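Local coordinates for O-ureido-L-serine synthase (PDB 3X44), which uses pyridoxal 5'-phosphate to add hydroxyurea to O-acetyl-L-serine, giving O-ureido-L-serine for D-cycloserine biosynthesis, and also makes L-cysteine from sulfide, at residues S28-E34 and T284-L290. The protein carries 1 engineered substitution. Residues are numbered along the deposited sequence; the frame is centred on the assembly and turned at random.
Sequences SVYVKVE and TVLLAML
Two parallel beta strands, 28-33 and 285-290, run side by side with axes 4.5 Å apart at closest and crossing at -26°. All residues from Ser28 to Val33 and from Val285 to Leu290 are extended, paired in register from Ser28 with Val285 (CA-CA 4.8 Å) to Val33 with Leu290 (CA-CA 5.2 Å). Val29, Val31, Val33, Leu286, Ala288 and Leu290 share one face; Ser28, Tyr30, Lys32, Val285, Leu287 and Met289 share the other. The ladder opens at Thr284, whose O accepts Ser28 N at 3.1 Å. Val285 (chi1 t) sets CG1 3.8 Å from Tyr30 CD1, at the ring edge. Leu286 makes two backbone hydrogen bonds, its N to Ser28 O (2.9 Å) and its O to Tyr30 N (2.8 Å). Leu287, chi1 t and chi2 p, brings CD1 to 3.9 Å from Tyr30 CB. Ala288 likewise hydrogen-bonds by N to Tyr30 O and by O to Lys32 N, both 2.9 Å, reaching residues two apart as in a regular parallel ladder. In the mixed sheet of this fold-type II PLP enzyme, strand 16-18 flanks 28-33 antiparallel, while 171-174 flanks 285-290 in parallel. Met289 (chi1, chi2 and chi3 all m) curls SD to 3.7 Å from Lys32 CB, close to cofactor-binding Thr181, while Lys32 NZ turns elsewhere, to a salt bridge with Glu159. Leu290 N hydrogen-bonds Lys32 O (2.9 Å) and its O accepts Glu34 N (3.1 Å), where segment 28-34 leaves the strand with phi/psi -71/-6. Leu290 (m, t) puts CG 3.6 Å from Val31 CB and packs against helix 264-278.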
loop_
_atom_site.group_PDB
_atom_site.type_symbol
_atom_site.label_atom_id
_atom_site.label_comp_id
_atom_site.label_asym_id
_atom_site.label_seq_id
_atom_site.Cartn_x
_atom_site.Cartn_y
_atom_site.Cartn_z
ATOM N N SER A 28 3.788 -23.537 -9.515
ATOM C CA SER A 28 4.102 -22.269 -8.867
ATOM C C SER A 28 3.680 -22.392 -7.413
ATOM O O SER A 28 2.548 -22.775 -7.116
ATOM C CB SER A 28 3.331 -21.114 -9.516
ATOM O OG SER A 28 3.839 -20.800 -10.800
ATOM N N VAL A 29 4.597 -22.082 -6.505
ATOM C CA VAL A 29 4.297 -22.147 -5.087
ATOM C C VAL A 29 4.494 -20.767 -4.494
ATOM O O VAL A 29 5.563 -20.177 -4.621
ATOM C CB VAL A 29 5.219 -23.148 -4.351
ATOM C CG1 VAL A 29 4.882 -23.171 -2.863
ATOM C CG2 VAL A 29 5.054 -24.543 -4.945
ATOM N N TYR A 30 3.447 -20.255 -3.861
ATOM C CA TYR A 30 3.496 -18.942 -3.238
ATOM C C TYR A 30 3.413 -19.145 -1.734
ATOM O O TYR A 30 2.901 -20.161 -1.277
ATOM C CB TYR A 30 2.325 -18.089 -3.721
ATOM C CG TYR A 30 2.452 -17.603 -5.153
ATOM C CD1 TYR A 30 1.936 -18.350 -6.211
ATOM C CD2 TYR A 30 3.059 -16.377 -5.443
ATOM C CE1 TYR A 30 2.015 -17.887 -7.523
ATOM C CE2 TYR A 30 3.141 -15.908 -6.760
ATOM C CZ TYR A 30 2.616 -16.668 -7.789
ATOM O OH TYR A 30 2.673 -16.203 -9.081
ATOM N N VAL A 31 3.926 -18.189 -0.967
ATOM C CA VAL A 31 3.905 -18.292 0.487
ATOM C C VAL A 31 3.485 -16.982 1.162
ATOM O O VAL A 31 3.894 -15.899 0.736
ATOM C CB VAL A 31 5.307 -18.721 1.037
ATOM C CG1 VAL A 31 5.612 -20.146 0.617
ATOM C CG2 VAL A 31 6.401 -17.785 0.523
ATOM N N LYS A 32 2.640 -17.087 2.191
ATOM C CA LYS A 32 2.189 -15.916 2.949
ATOM C C LYS A 32 3.152 -15.773 4.118
ATOM O O LYS A 32 3.241 -16.653 4.983
ATOM C CB LYS A 32 0.754 -16.106 3.464
ATOM C CG LYS A 32 0.047 -14.799 3.859
ATOM C CD LYS A 32 -1.455 -14.824 3.537
ATOM C CE LYS A 32 -2.170 -13.543 3.988
ATOM N NZ LYS A 32 -1.587 -12.280 3.408
ATOM N N VAL A 33 3.879 -14.663 4.127
ATOM C CA VAL A 33 4.883 -14.385 5.143
ATOM C C VAL A 33 4.365 -13.562 6.317
ATOM O O VAL A 33 4.494 -12.339 6.342
ATOM C CB VAL A 33 6.082 -13.656 4.501
ATOM C CG1 VAL A 33 7.311 -13.771 5.398
ATOM C CG2 VAL A 33 6.355 -14.253 3.138
ATOM N N GLU A 34 3.805 -14.258 7.302
ATOM C CA GLU A 34 3.243 -13.631 8.495
ATOM C C GLU A 34 4.287 -13.041 9.450
ATOM O O GLU A 34 3.938 -12.390 10.430
ATOM C CB GLU A 34 2.377 -14.652 9.238
ATOM C CG GLU A 34 1.156 -15.097 8.442
ATOM C CD GLU A 34 0.191 -13.960 8.176
ATOM O OE1 GLU A 34 -0.229 -13.787 7.011
ATOM O OE2 GLU A 34 -0.150 -13.238 9.136
ATOM N N THR A 284 -0.355 -25.918 -12.096
ATOM C CA THR A 284 -0.893 -25.939 -10.737
ATOM C C THR A 284 -0.259 -24.866 -9.851
ATOM O O THR A 284 0.967 -24.769 -9.762
ATOM C CB THR A 284 -0.673 -27.323 -10.088
ATOM O OG1 THR A 284 -1.444 -28.306 -10.790
ATOM C CG2 THR A 284 -1.090 -27.311 -8.621
ATOM N N VAL A 285 -1.103 -24.062 -9.209
ATOM C CA VAL A 285 -0.642 -22.999 -8.316
ATOM C C VAL A 285 -1.040 -23.305 -6.869
ATOM O O VAL A 285 -2.201 -23.610 -6.585
ATOM C CB VAL A 285 -1.234 -21.629 -8.707
ATOM C CG1 VAL A 285 -0.685 -20.555 -7.778
ATOM C CG2 VAL A 285 -0.891 -21.301 -10.156
ATOM N N LEU A 286 -0.071 -23.219 -5.961
ATOM C CA LEU A 286 -0.317 -23.501 -4.554
ATOM C C LEU A 286 0.124 -22.368 -3.646
ATOM O O LEU A 286 1.094 -21.678 -3.938
ATOM C CB LEU A 286 0.424 -24.774 -4.144
ATOM C CG LEU A 286 0.163 -26.019 -4.990
ATOM C CD1 LEU A 286 1.224 -26.142 -6.092
ATOM C CD2 LEU A 286 0.187 -27.239 -4.082
ATOM N N LEU A 287 -0.598 -22.194 -2.539
ATOM C CA LEU A 287 -0.288 -21.167 -1.551
ATOM C C LEU A 287 -0.082 -21.814 -0.184
ATOM O O LEU A 287 -0.944 -22.563 0.292
ATOM C CB LEU A 287 -1.425 -20.153 -1.453
ATOM C CG LEU A 287 -1.265 -19.107 -0.347
ATOM C CD1 LEU A 287 -0.098 -18.175 -0.706
ATOM C CD2 LEU A 287 -2.558 -18.313 -0.182
ATOM N N ALA A 288 1.052 -21.510 0.446
ATOM C CA ALA A 288 1.389 -22.052 1.757
ATOM C C ALA A 288 1.574 -20.952 2.801
ATOM O O ALA A 288 2.192 -19.917 2.528
ATOM C CB ALA A 288 2.670 -22.886 1.664
ATOM N N MET A 289 1.037 -21.185 3.997
ATOM C CA MET A 289 1.153 -20.228 5.090
ATOM C C MET A 289 2.471 -20.405 5.839
ATOM O O MET A 289 2.870 -21.524 6.143
ATOM C CB MET A 289 0.010 -20.416 6.092
ATOM C CG MET A 289 -1.374 -20.165 5.537
ATOM S SD MET A 289 -1.636 -18.419 5.192
ATOM C CE MET A 289 -1.522 -17.712 6.844
ATOM N N LEU A 290 3.146 -19.293 6.120
ATOM C CA LEU A 290 4.391 -19.299 6.882
ATOM C C LEU A 290 4.012 -18.459 8.108
ATOM O O LEU A 290 4.084 -17.226 8.090
ATOM C CB LEU A 290 5.529 -18.627 6.101
ATOM C CG LEU A 290 5.769 -19.010 4.633
ATOM C CD1 LEU A 290 7.105 -18.422 4.199
ATOM C CD2 LEU A 290 5.756 -20.526 4.441
#